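Local coordinates for 4-hydroxybenzoyl-CoA thioesterase (Pseudomonas sp. CBS3, PDB 1LO7), which hydrolyses 4-hydroxybenzoyl-CoA to 4-hydroxybenzoate and coenzyme A, the final step in converting 4-chlorobenzoate to 4-hydroxybenzoate, at residues N37-I40 / P46-Q49; R54-T59 / A134-L139; I116-M121 / L127-V132. All coordinates share one frame; numbering follows the deposited sequence.

How the contacts relate
After strand 4-10 comes helix 25-41, and contact 1 closes the short loop that turns it into helix 47-54. That helix runs straight into strand 56-68, whose beginning enters contact 2; its partner, helix 134-140, lies at the far end of the chain, so contact 2 closes a loop holding most of the sheet. Contact 3 is nested in that loop, a hairpin of strands 107-123 and 126-130, while contact 1 is complete before either opens. Phe119 of contact 3 touches both Phe39 and Trp47 of contact 1, and a backbone bond from Val57 to Ala120 ties contact 2 to contact 3. All three reach the bound 4-hydroxyphenacyl coenzyme A, contact 1 through Trp47.

Contact 1: N37-I40 / P46-Q49; sequences NYFI and PWRQ
Ile40 and Pro46 mark where the backbones of 37-40 and 46-49 come nearest, their CA atoms 6.8 Å apart. The first segment belongs to helix 25-41, and the second opens helix 47-54: Pro46 occupies the N-cap position, and its carbonyl O accepts a bond from the backbone N of Gln49 at 2.9 Å. The segments meet through apolar side chains, a small contact with 131 Å² buried in all.

Ile40 makes the nearer approach with the end of its longer branch. CG1 stands beside the backbone N and anti to the carbonyl carbon (chi1 -69°), and the methyl CD1 beyond it rests 3.9 Å from Pro46 CA, on the backbone side of the proline. The same methyl is 4.4 Å from CD of the pyrrolidine ring, a looser touch. Phe39, one residue earlier, directs its CB toward the second segment. Its ring atom CD2 comes to 4.2 Å from Trp47 CZ2, reaching the indole at its edge and near its plane. On one face of the Phe39 ring lies CD2 of Tyr38, 3.7 Å above the plane and displaced toward the rim.

Trp47 is a substrate-binding residue and touches the bound 4-hydroxyphenacyl coenzyme A, so the junction of the two helices borders the ligand pocket. Phe13 of the second subunit meets the indole edge-to-face. Phe39 in turn packs against Phe119 of strand 107-123 and Phe92 of strand 91-101, joining the helical junction to the sheet, while Cys140 of helix 134-140 touches it as well.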
loop_
_atom_site.group_PDB
_atom_site.type_symbol
_atom_site.label_atom_id
_atom_site.label_comp_id
_atom_site.label_asym_id
_atom_site.label_seq_id
_atom_site.Cartn_x
_atom_site.Cartn_y
_atom_site.Cartn_z
ATOM N N ASN A 37 -5.757 -15.887 7.296
ATOM C CA ASN A 37 -4.883 -17.019 7.569
ATOM C C ASN A 37 -5.511 -17.923 8.642
ATOM O O ASN A 37 -5.397 -19.178 8.624
ATOM C CB ASN A 37 -3.487 -16.515 8.038
ATOM C CG ASN A 37 -2.555 -17.705 8.365
ATOM O OD1 ASN A 37 -2.060 -18.395 7.435
ATOM N ND2 ASN A 37 -2.338 -17.965 9.645
ATOM N N TYR A 38 -6.168 -17.269 9.622
ATOM C CA TYR A 38 -6.824 -18.018 10.704
ATOM C C TYR A 38 -7.864 -18.932 10.104
ATOM O O TYR A 38 -7.884 -20.118 10.361
ATOM C CB TYR A 38 -7.527 -17.017 11.640
ATOM C CG TYR A 38 -8.391 -17.669 12.683
ATOM C CD1 TYR A 38 -7.850 -18.110 13.895
ATOM C CD2 TYR A 38 -9.758 -17.827 12.454
ATOM C CE1 TYR A 38 -8.658 -18.708 14.868
ATOM C CE2 TYR A 38 -10.588 -18.420 13.410
ATOM C CZ TYR A 38 -10.026 -18.859 14.609
ATOM O OH TYR A 38 -10.871 -19.440 15.519
ATOM N N PHE A 39 -8.743 -18.380 9.267
ATOM C CA PHE A 39 -9.769 -19.215 8.679
ATOM C C PHE A 39 -9.188 -20.308 7.777
ATOM O O PHE A 39 -9.687 -21.450 7.817
ATOM C CB PHE A 39 -10.779 -18.340 7.893
ATOM C CG PHE A 39 -11.589 -17.482 8.836
ATOM C CD1 PHE A 39 -12.371 -18.104 9.804
ATOM C CD2 PHE A 39 -11.574 -16.082 8.791
ATOM C CE1 PHE A 39 -13.136 -17.360 10.704
ATOM C CE2 PHE A 39 -12.324 -15.320 9.696
ATOM C CZ PHE A 39 -13.119 -15.964 10.647
ATOM N N ILE A 40 -8.154 -19.968 6.948
ATOM C CA ILE A 40 -7.564 -20.977 6.054
ATOM C C ILE A 40 -6.959 -22.123 6.871
ATOM O O ILE A 40 -7.143 -23.320 6.547
ATOM C CB ILE A 40 -6.527 -20.377 5.102
ATOM C CG1 ILE A 40 -7.175 -19.463 4.062
ATOM C CG2 ILE A 40 -5.659 -21.449 4.440
ATOM C CD1 ILE A 40 -8.031 -20.188 3.017
ATOM N N PRO A 46 -10.889 -21.157 0.424
ATOM C CA PRO A 46 -10.613 -19.780 0.056
ATOM C C PRO A 46 -11.892 -19.102 -0.396
ATOM O O PRO A 46 -12.801 -19.770 -0.931
ATOM C CB PRO A 46 -9.640 -19.841 -1.140
ATOM C CG PRO A 46 -9.365 -21.321 -1.385
ATOM C CD PRO A 46 -10.082 -22.140 -0.331
ATOM N N TRP A 47 -11.960 -17.786 -0.204
ATOM C CA TRP A 47 -13.176 -17.096 -0.599
ATOM C C TRP A 47 -13.548 -17.332 -2.084
ATOM O O TRP A 47 -14.720 -17.366 -2.454
ATOM C CB TRP A 47 -13.108 -15.601 -0.304
ATOM C CG TRP A 47 -12.651 -15.278 1.095
ATOM C CD1 TRP A 47 -11.743 -14.318 1.413
ATOM C CD2 TRP A 47 -13.056 -15.901 2.327
ATOM N NE1 TRP A 47 -11.545 -14.275 2.758
ATOM C CE2 TRP A 47 -12.351 -15.211 3.369
ATOM C CE3 TRP A 47 -13.967 -16.938 2.659
ATOM C CZ2 TRP A 47 -12.509 -15.534 4.712
ATOM C CZ3 TRP A 47 -14.122 -17.240 4.012
ATOM C CH2 TRP A 47 -13.397 -16.538 5.011
ATOM N N ARG A 48 -12.547 -17.482 -2.972
ATOM C CA ARG A 48 -12.792 -17.710 -4.399
ATOM C C ARG A 48 -13.713 -18.902 -4.584
ATOM O O ARG A 48 -14.525 -18.964 -5.496
ATOM C CB ARG A 48 -11.406 -18.004 -4.995
ATOM C CG ARG A 48 -11.231 -17.899 -6.475
ATOM C CD ARG A 48 -9.814 -18.347 -6.818
ATOM N NE ARG A 48 -8.806 -17.354 -6.425
ATOM C CZ ARG A 48 -7.940 -17.576 -5.448
ATOM N NH1 ARG A 48 -7.930 -18.720 -4.755
ATOM N NH2 ARG A 48 -7.045 -16.620 -5.181
ATOM N N GLN A 49 -13.565 -19.876 -3.708
ATOM C CA GLN A 49 -14.381 -21.060 -3.786
ATOM C C GLN A 49 -15.712 -20.870 -3.027
ATOM O O GLN A 49 -16.794 -21.246 -3.487
ATOM C CB GLN A 49 -13.528 -22.250 -3.257
ATOM C CG GLN A 49 -14.250 -23.593 -3.108
ATOM C CD GLN A 49 -13.298 -24.650 -2.569
ATOM O OE1 GLN A 49 -12.081 -24.589 -2.822
ATOM N NE2 GLN A 49 -13.853 -25.583 -1.788
#

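Contact 2: R54-T59 / A134-L139; sequences RGIVGT and ADYIEL. With 4CO (4-hydroxyphenacyl coenzyme A), chain B.
Arg54 reaches from just before strand 56-68 across to helix 134-140, where Asp135 and Tyr136 receive it. Its CB points toward that helix, and CG lies between the backbone N and the carbonyl carbon (chi1 61°). Arg54 CD passes Tyr136 OH at 3.5 Å, Arg54 NE lies farther from Tyr136 OH at 3.9 Å, and a bend at chi3 turns the guanidinium toward the aspartate. There it binds end-on: NH1 to Asp135 OD2 at 2.7 Å and NH2 to Asp135 OD1 at 2.9 Å, both bonds nearly straight. Each oxygen uses its syn lone pair, and the two flat groups are nearly coplanar, 20° apart.

The same guanidinium carries Tyr136 over one face. The ring is inclined to it by 45°, and CZ of Arg54 stands 4.5 Å from the ring centroid, an off-centre cation-pi contact. A water joins the pair, accepting from Arg54 NH1 and hydrogen-bonded to Tyr136 OH at 2.6 Å. At the CE2 side of the ring, Ile56 CD1 comes obliquely to 3.8 Å from Tyr136 CE2.

Farther along, the backbone N of Thr59 donates to the ligand hydroxyl O2B at 2.8 Å, and a side chain on Gly58 would collide with that oxygen.

With NH1 shared between carboxylate and water and NH2 held by the second carboxylate oxygen, the guanidinium has little freedom to rotate. The paired opposite charges would probably favour the ionised form of both, and the ring would add to this for the arginine alone. The pair fastens the C-terminal helix to the residues just before the ligand-binding strand.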
loop_
_atom_site.group_PDB
_atom_site.type_symbol
_atom_site.label_atom_id
_atom_site.label_comp_id
_atom_site.label_asym_id
_atom_site.label_seq_id
_atom_site.Cartn_x
_atom_site.Cartn_y
_atom_site.Cartn_z
ATOM N N ARG A 54 -21.468 -21.009 -2.017
ATOM C CA ARG A 54 -22.479 -20.509 -1.161
ATOM C C ARG A 54 -22.673 -19.012 -1.123
ATOM O O ARG A 54 -23.484 -18.495 -0.348
ATOM C CB ARG A 54 -22.281 -21.103 0.231
ATOM C CG ARG A 54 -20.956 -20.759 0.869
ATOM C CD ARG A 54 -20.535 -21.776 1.943
ATOM N NE ARG A 54 -21.397 -21.823 3.148
ATOM C CZ ARG A 54 -21.170 -22.636 4.184
ATOM N NH1 ARG A 54 -20.151 -23.484 4.224
ATOM N NH2 ARG A 54 -21.996 -22.604 5.194
ATOM N N GLY A 55 -21.952 -18.308 -1.971
ATOM C CA GLY A 55 -22.106 -16.865 -2.075
ATOM C C GLY A 55 -21.249 -16.034 -1.126
ATOM O O GLY A 55 -21.286 -14.809 -1.189
ATOM N N ILE A 56 -20.485 -16.695 -0.258
ATOM C CA ILE A 56 -19.659 -15.992 0.733
ATOM C C ILE A 56 -18.462 -15.336 0.112
ATOM O O ILE A 56 -17.640 -16.011 -0.475
ATOM C CB ILE A 56 -19.361 -16.899 1.929
ATOM C CG1 ILE A 56 -20.717 -17.265 2.615
ATOM C CG2 ILE A 56 -18.383 -16.265 2.924
ATOM C CD1 ILE A 56 -20.552 -18.274 3.752
ATOM N N VAL A 57 -18.384 -14.003 0.220
ATOM C CA VAL A 57 -17.266 -13.293 -0.418
ATOM C C VAL A 57 -16.060 -13.091 0.486
ATOM O O VAL A 57 -14.964 -12.695 0.042
ATOM C CB VAL A 57 -17.739 -11.925 -0.970
ATOM C CG1 VAL A 57 -18.865 -12.106 -1.955
ATOM C CG2 VAL A 57 -18.173 -10.986 0.151
ATOM N N GLY A 58 -16.275 -13.322 1.761
ATOM C CA GLY A 58 -15.205 -13.114 2.696
ATOM C C GLY A 58 -15.803 -12.615 4.012
ATOM O O GLY A 58 -17.003 -12.819 4.272
ATOM N N THR A 59 -14.941 -11.971 4.843
ATOM C CA THR A 59 -15.351 -11.459 6.155
ATOM C C THR A 59 -14.992 -9.979 6.327
ATOM O O THR A 59 -14.018 -9.621 6.986
ATOM C CB THR A 59 -14.701 -12.284 7.292
ATOM O OG1 THR A 59 -13.289 -12.177 7.161
ATOM C CG2 THR A 59 -15.128 -13.726 7.167
ATOM N N ALA A 134 -22.874 -22.266 10.916
ATOM C CA ALA A 134 -22.590 -23.235 11.957
ATOM C C ALA A 134 -21.392 -24.096 11.634
ATOM O O ALA A 134 -20.602 -24.424 12.507
ATOM C CB ALA A 134 -23.812 -24.119 12.152
ATOM N N ASP A 135 -21.257 -24.478 10.356
ATOM C CA ASP A 135 -20.142 -25.323 9.946
ATOM C C ASP A 135 -18.812 -24.611 10.129
ATOM O O ASP A 135 -17.808 -25.211 10.419
ATOM C CB ASP A 135 -20.272 -25.950 8.522
ATOM C CG ASP A 135 -20.602 -24.947 7.476
ATOM O OD1 ASP A 135 -21.320 -24.002 7.698
ATOM O OD2 ASP A 135 -20.085 -25.174 6.295
ATOM N N TYR A 136 -18.819 -23.310 9.964
ATOM C CA TYR A 136 -17.583 -22.548 10.129
ATOM C C TYR A 136 -17.192 -22.466 11.592
ATOM O O TYR A 136 -16.011 -22.561 11.940
ATOM C CB TYR A 136 -17.775 -21.152 9.525
ATOM C CG TYR A 136 -17.717 -21.179 8.030
ATOM C CD1 TYR A 136 -17.469 -22.351 7.310
ATOM C CD2 TYR A 136 -17.979 -20.006 7.316
ATOM C CE1 TYR A 136 -17.458 -22.365 5.908
ATOM C CE2 TYR A 136 -17.932 -19.985 5.926
ATOM C CZ TYR A 136 -17.681 -21.167 5.218
ATOM O OH TYR A 136 -17.651 -21.116 3.820
ATOM N N ILE A 137 -18.190 -22.297 12.461
ATOM C CA ILE A 137 -17.919 -22.238 13.877
ATOM C C ILE A 137 -17.275 -23.545 14.286
ATOM O O ILE A 137 -16.285 -23.602 15.038
ATOM C CB ILE A 137 -19.180 -22.006 14.655
ATOM C CG1 ILE A 137 -19.538 -20.572 14.404
ATOM C CG2 ILE A 137 -18.899 -22.093 16.148
ATOM C CD1 ILE A 137 -20.785 -20.160 15.159
ATOM N N GLU A 138 -17.824 -24.615 13.745
ATOM C CA GLU A 138 -17.226 -25.907 14.086
ATOM C C GLU A 138 -15.754 -26.059 13.622
ATOM O O GLU A 138 -14.876 -26.568 14.348
ATOM C CB GLU A 138 -18.065 -27.083 13.578
ATOM C CG GLU A 138 -17.461 -28.388 14.135
ATOM C CD GLU A 138 -17.856 -28.646 15.565
ATOM O OE1 GLU A 138 -18.823 -28.118 16.102
ATOM O OE2 GLU A 138 -17.034 -29.489 16.147
ATOM N N LEU A 139 -15.444 -25.614 12.405
ATOM C CA LEU A 139 -14.088 -25.733 11.903
ATOM C C LEU A 139 -13.141 -24.926 12.752
ATOM O O LEU A 139 -11.994 -25.334 12.958
ATOM C CB LEU A 139 -13.933 -25.206 10.453
ATOM C CG LEU A 139 -14.544 -26.092 9.380
ATOM C CD1 LEU A 139 -14.560 -25.331 8.065
ATOM C CD2 LEU A 139 -13.718 -27.378 9.224
HETATM N N1A 4CO B . -19.874 -2.431 16.054
HETATM C C2A 4CO B . -20.206 -3.703 16.428
HETATM N N3A 4CO B . -20.898 -4.578 15.746
HETATM C C4A 4CO B . -21.275 -4.101 14.541
HETATM C C5A 4CO B . -21.025 -2.836 14.037
HETATM C C6A 4CO B . -20.274 -1.967 14.844
HETATM N N6A 4CO B . -19.961 -0.743 14.474
HETATM N N7A 4CO B . -21.583 -2.683 12.772
HETATM C C8A 4CO B . -22.180 -3.856 12.527
HETATM N N9A 4CO B . -22.043 -4.734 13.571
HETATM C C1D 4CO B . -22.630 -6.070 13.709
HETATM C C2D 4CO B . -24.138 -6.003 13.930
HETATM O O2D 4CO B . -24.461 -5.687 15.286
HETATM C C3D 4CO B . -24.498 -7.446 13.618
HETATM O O3D 4CO B . -23.966 -8.305 14.594
HETATM P P3D 4CO B . -24.837 -9.426 15.289
HETATM O O7A 4CO B . -25.561 -8.777 16.363
HETATM O O8A 4CO B . -25.738 -10.040 14.310
HETATM O O9A 4CO B . -23.848 -10.487 15.843
HETATM C C4D 4CO B . -23.634 -7.644 12.376
HETATM O O4D 4CO B . -22.547 -6.673 12.480
HETATM C C5D 4CO B . -24.317 -7.578 11.043
HETATM O O5D 4CO B . -24.723 -6.223 10.832
HETATM P P1A 4CO B . -26.210 -5.949 10.351
HETATM O O1A 4CO B . -26.328 -4.487 10.457
HETATM O O2A 4CO B . -27.189 -6.656 11.146
HETATM O O3A 4CO B . -26.380 -6.446 8.922
HETATM P P2A 4CO B . -26.177 -5.706 7.513
HETATM O O4A 4CO B . -26.289 -6.760 6.482
HETATM O O5A 4CO B . -27.257 -4.736 7.344
HETATM O O6A 4CO B . -24.830 -4.761 7.464
HETATM C CBP 4CO B . -22.703 -4.687 6.495
HETATM C CCP 4CO B . -23.590 -5.417 7.506
HETATM C CDP 4CO B . -23.326 -4.712 5.089
HETATM C CEP 4CO B . -21.300 -5.281 6.512
HETATM C CAP 4CO B . -22.685 -3.174 6.764
HETATM O OAP 4CO B . -22.239 -2.915 8.097
HETATM C C9P 4CO B . -21.580 -2.491 5.959
HETATM O O9P 4CO B . -21.640 -2.455 4.749
HETATM N N8P 4CO B . -20.434 -1.989 6.692
HETATM C C7P 4CO B . -19.340 -1.575 5.805
HETATM C C6P 4CO B . -18.348 -2.718 5.545
HETATM C C5P 4CO B . -17.071 -2.131 4.934
HETATM O O5P 4CO B . -17.078 -1.460 3.907
HETATM N N4P 4CO B . -15.884 -2.476 5.679
HETATM C C3P 4CO B . -14.652 -1.849 5.220
HETATM C C2P 4CO B . -14.141 -2.488 3.955
HETATM S S1P 4CO B . -14.416 -4.256 3.848
HETATM O O1B 4CO B . -11.231 -4.933 3.599
HETATM C C1B 4CO B . -12.195 -5.543 3.170
HETATM C C2B 4CO B . -12.278 -6.996 3.359
HETATM C C3B 4CO B . -13.398 -7.691 2.842
HETATM C C4B 4CO B . -13.480 -9.073 2.994
HETATM C C5B 4CO B . -12.434 -9.768 3.636
HETATM O O2B 4CO B . -12.466 -11.175 3.742
HETATM C C6B 4CO B . -11.326 -9.054 4.172
HETATM C C7B 4CO B . -11.247 -7.655 4.030
HETATM C CB 4CO B . -13.312 -4.834 2.499
HETATM O O HOH W 1 -17.637 -23.392 2.609
#

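Contact 3: I116-M121 / L127-V132; sequences IRVFAM and LRAIEV. With 4CO (4-hydroxyphenacyl coenzyme A), chain B.
Leu127 brings its side chain to Ala120 by setting CG anti to the backbone N (chi1 -176°), between Ala120 and the ligand. The fork at CG (chi2 68°) then sends CD1 to 3.7 Å from Ala120 CB, and CD2 to the same distance from the pantetheine methyl CEP of 4-hydroxyphenacyl coenzyme A. An alanine here is likely to leave Ala120 CB and the ligand methyl CEP without their neighbour and open a gap between them. In Ile130, CG1 sits between the backbone N and the carbonyl carbon (chi1 61°), where it comes to 3.7 Å from Phe119 CB.

Between the strands, Met121 and Arg128 form an antiparallel hydrogen-bonded pair, N to O in both directions at 2.9 Å. Ala120 and Ala129 follow as a non-hydrogen-bonded pair with CA atoms only 4.3 Å apart. Beyond them a water spans Phe119 N and Ile130 O, accepting from the first and donating to the second. The CG1 methyl of Val132 meets the Phe119 ring obliquely.

Ala120 and Ala129 share one face of the hairpin. Val118 CG1 lies 3.6 Å from the ribose oxygen O4D, and Ala129 CB packs against C5D and O4A. Ala129 N donates to phosphate oxygen O4A at 3.0 Å. Arg117 NH1 lies near the phenol ring at C6B and is held by Thr59 O, while its NH2 pairs with Asp32.

In this hairpin the short strand 126-130 is added to the long strand 107-123 of the hot dog fold's antiparallel sheet, supplying one wall of the coenzyme A site, with a main-chain N-H donating one bond to the pyrophosphate.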
loop_
_atom_site.group_PDB
_atom_site.type_symbol
_atom_site.label_atom_id
_atom_site.label_comp_id
_atom_site.label_asym_id
_atom_site.label_seq_id
_atom_site.Cartn_x
_atom_site.Cartn_y
_atom_site.Cartn_z
ATOM N N ILE A 116 -14.103 -6.576 14.604
ATOM C CA ILE A 116 -15.434 -7.140 14.558
ATOM C C ILE A 116 -15.732 -7.326 13.078
ATOM O O ILE A 116 -15.718 -6.371 12.309
ATOM C CB ILE A 116 -16.510 -6.317 15.240
ATOM C CG1 ILE A 116 -16.104 -6.084 16.726
ATOM C CG2 ILE A 116 -17.837 -7.082 15.094
ATOM C CD1 ILE A 116 -17.217 -5.482 17.597
ATOM N N ARG A 117 -15.961 -8.572 12.659
ATOM C CA ARG A 117 -16.229 -8.831 11.265
ATOM C C ARG A 117 -17.493 -9.662 11.109
ATOM O O ARG A 117 -18.110 -10.128 12.098
ATOM C CB ARG A 117 -15.051 -9.636 10.701
ATOM C CG ARG A 117 -13.753 -8.822 10.499
ATOM C CD ARG A 117 -12.587 -9.751 10.201
ATOM N NE ARG A 117 -11.263 -9.103 10.115
ATOM C CZ ARG A 117 -10.695 -8.734 8.965
ATOM N NH1 ARG A 117 -11.303 -8.873 7.763
ATOM N NH2 ARG A 117 -9.468 -8.208 9.036
ATOM N N VAL A 118 -17.865 -9.861 9.849
ATOM C CA VAL A 118 -19.044 -10.672 9.546
ATOM C C VAL A 118 -18.783 -11.407 8.289
ATOM O O VAL A 118 -17.986 -10.955 7.469
ATOM C CB VAL A 118 -20.250 -9.818 9.264
ATOM C CG1 VAL A 118 -20.623 -8.990 10.482
ATOM C CG2 VAL A 118 -20.053 -8.955 8.017
ATOM N N PHE A 119 -19.456 -12.560 8.140
ATOM C CA PHE A 119 -19.387 -13.336 6.902
ATOM C C PHE A 119 -20.371 -12.628 6.010
ATOM O O PHE A 119 -21.411 -12.230 6.476
ATOM C CB PHE A 119 -19.771 -14.804 7.054
ATOM C CG PHE A 119 -18.601 -15.580 7.617
ATOM C CD1 PHE A 119 -17.639 -16.138 6.779
ATOM C CD2 PHE A 119 -18.456 -15.722 8.997
ATOM C CE1 PHE A 119 -16.580 -16.869 7.305
ATOM C CE2 PHE A 119 -17.392 -16.446 9.535
ATOM C CZ PHE A 119 -16.444 -17.009 8.680
ATOM N N ALA A 120 -20.040 -12.411 4.743
ATOM C CA ALA A 120 -20.993 -11.685 3.953
ATOM C C ALA A 120 -21.087 -12.195 2.541
ATOM O O ALA A 120 -20.266 -12.967 2.074
ATOM C CB ALA A 120 -20.592 -10.205 3.879
ATOM N N MET A 121 -22.114 -11.672 1.876
ATOM C CA MET A 121 -22.379 -11.980 0.497
ATOM C C MET A 121 -22.555 -10.693 -0.224
ATOM O O MET A 121 -22.848 -9.689 0.397
ATOM C CB MET A 121 -23.543 -12.941 0.398
ATOM C CG MET A 121 -22.986 -14.234 0.953
ATOM S SD MET A 121 -24.134 -15.539 0.714
ATOM C CE MET A 121 -25.593 -14.462 0.743
ATOM N N LEU A 127 -23.492 -5.296 -0.281
ATOM C CA LEU A 127 -22.893 -6.211 0.682
ATOM C C LEU A 127 -23.971 -6.578 1.771
ATOM O O LEU A 127 -24.781 -5.778 2.214
ATOM C CB LEU A 127 -21.711 -5.487 1.315
ATOM C CG LEU A 127 -20.970 -6.397 2.248
ATOM C CD1 LEU A 127 -20.280 -7.500 1.406
ATOM C CD2 LEU A 127 -19.969 -5.524 3.035
ATOM N N ARG A 128 -24.015 -7.813 2.225
ATOM C CA ARG A 128 -24.997 -8.176 3.205
ATOM C C ARG A 128 -24.426 -9.233 4.171
ATOM O O ARG A 128 -23.893 -10.270 3.749
ATOM C CB ARG A 128 -26.236 -8.705 2.467
ATOM C CG ARG A 128 -27.067 -9.678 3.307
ATOM C CD ARG A 128 -28.450 -9.145 3.665
ATOM N NE ARG A 128 -29.367 -9.090 2.522
ATOM C CZ ARG A 128 -30.563 -8.481 2.504
ATOM N NH1 ARG A 128 -31.059 -7.834 3.568
ATOM N NH2 ARG A 128 -31.287 -8.526 1.378
ATOM N N ALA A 129 -24.549 -8.976 5.469
ATOM C CA ALA A 129 -24.047 -9.913 6.441
ATOM C C ALA A 129 -24.959 -11.102 6.629
ATOM O O ALA A 129 -26.182 -11.012 6.471
ATOM C CB ALA A 129 -23.934 -9.241 7.804
ATOM N N ILE A 130 -24.356 -12.234 6.993
ATOM C CA ILE A 130 -25.173 -13.413 7.225
ATOM C C ILE A 130 -24.888 -13.977 8.611
ATOM O O ILE A 130 -23.904 -13.675 9.254
ATOM C CB ILE A 130 -24.884 -14.499 6.217
ATOM C CG1 ILE A 130 -23.417 -14.922 6.345
ATOM C CG2 ILE A 130 -25.139 -13.992 4.816
ATOM C CD1 ILE A 130 -23.076 -16.148 5.489
ATOM N N GLU A 131 -25.801 -14.791 9.081
ATOM C CA GLU A 131 -25.592 -15.397 10.349
ATOM C C GLU A 131 -24.344 -16.238 10.229
ATOM O O GLU A 131 -24.103 -16.855 9.188
ATOM C CB GLU A 131 -26.813 -16.275 10.576
ATOM C CG GLU A 131 -26.758 -17.171 11.804
ATOM C CD GLU A 131 -28.108 -17.774 11.930
ATOM O OE1 GLU A 131 -29.078 -17.132 12.263
ATOM O OE2 GLU A 131 -28.145 -19.026 11.542
ATOM N N VAL A 132 -23.521 -16.246 11.271
ATOM C CA VAL A 132 -22.291 -17.025 11.170
ATOM C C VAL A 132 -22.608 -18.479 10.844
ATOM O O VAL A 132 -23.336 -19.096 11.570
ATOM C CB VAL A 132 -21.412 -16.897 12.419
ATOM C CG1 VAL A 132 -20.135 -17.699 12.260
ATOM C CG2 VAL A 132 -21.055 -15.448 12.680
HETATM N N1A 4CO B . -19.874 -2.431 16.054
HETATM C C2A 4CO B . -20.206 -3.703 16.428
HETATM N N3A 4CO B . -20.898 -4.578 15.746
HETATM C C4A 4CO B . -21.275 -4.101 14.541
HETATM C C5A 4CO B . -21.025 -2.836 14.037
HETATM C C6A 4CO B . -20.274 -1.967 14.844
HETATM N N6A 4CO B . -19.961 -0.743 14.474
HETATM N N7A 4CO B . -21.583 -2.683 12.772
HETATM C C8A 4CO B . -22.180 -3.856 12.527
HETATM N N9A 4CO B . -22.043 -4.734 13.571
HETATM C C1D 4CO B . -22.630 -6.070 13.709
HETATM C C2D 4CO B . -24.138 -6.003 13.930
HETATM O O2D 4CO B . -24.461 -5.687 15.286
HETATM C C3D 4CO B . -24.498 -7.446 13.618
HETATM O O3D 4CO B . -23.966 -8.305 14.594
HETATM P P3D 4CO B . -24.837 -9.426 15.289
HETATM O O7A 4CO B . -25.561 -8.777 16.363
HETATM O O8A 4CO B . -25.738 -10.040 14.310
HETATM O O9A 4CO B . -23.848 -10.487 15.843
HETATM C C4D 4CO B . -23.634 -7.644 12.376
HETATM O O4D 4CO B . -22.547 -6.673 12.480
HETATM C C5D 4CO B . -24.317 -7.578 11.043
HETATM O O5D 4CO B . -24.723 -6.223 10.832
HETATM P P1A 4CO B . -26.210 -5.949 10.351
HETATM O O1A 4CO B . -26.328 -4.487 10.457
HETATM O O2A 4CO B . -27.189 -6.656 11.146
HETATM O O3A 4CO B . -26.380 -6.446 8.922
HETATM P P2A 4CO B . -26.177 -5.706 7.513
HETATM O O4A 4CO B . -26.289 -6.760 6.482
HETATM O O5A 4CO B . -27.257 -4.736 7.344
HETATM O O6A 4CO B . -24.830 -4.761 7.464
HETATM C CBP 4CO B . -22.703 -4.687 6.495
HETATM C CCP 4CO B . -23.590 -5.417 7.506
HETATM C CDP 4CO B . -23.326 -4.712 5.089
HETATM C CEP 4CO B . -21.300 -5.281 6.512
HETATM C CAP 4CO B . -22.685 -3.174 6.764
HETATM O OAP 4CO B . -22.239 -2.915 8.097
HETATM C C9P 4CO B . -21.580 -2.491 5.959
HETATM O O9P 4CO B . -21.640 -2.455 4.749
HETATM N N8P 4CO B . -20.434 -1.989 6.692
HETATM C C7P 4CO B . -19.340 -1.575 5.805
HETATM C C6P 4CO B . -18.348 -2.718 5.545
HETATM C C5P 4CO B . -17.071 -2.131 4.934
HETATM O O5P 4CO B . -17.078 -1.460 3.907
HETATM N N4P 4CO B . -15.884 -2.476 5.679
HETATM C C3P 4CO B . -14.652 -1.849 5.220
HETATM C C2P 4CO B . -14.141 -2.488 3.955
HETATM S S1P 4CO B . -14.416 -4.256 3.848
HETATM O O1B 4CO B . -11.231 -4.933 3.599
HETATM C C1B 4CO B . -12.195 -5.543 3.170
HETATM C C2B 4CO B . -12.278 -6.996 3.359
HETATM C C3B 4CO B . -13.398 -7.691 2.842
HETATM C C4B 4CO B . -13.480 -9.073 2.994
HETATM C C5B 4CO B . -12.434 -9.768 3.636
HETATM O O2B 4CO B . -12.466 -11.175 3.742
HETATM C C6B 4CO B . -11.326 -9.054 4.172
HETATM C C7B 4CO B . -11.247 -7.655 4.030
HETATM C CB 4CO B . -13.312 -4.834 2.499
HETATM O O HOH W 2 -21.369 -13.747 9.823
#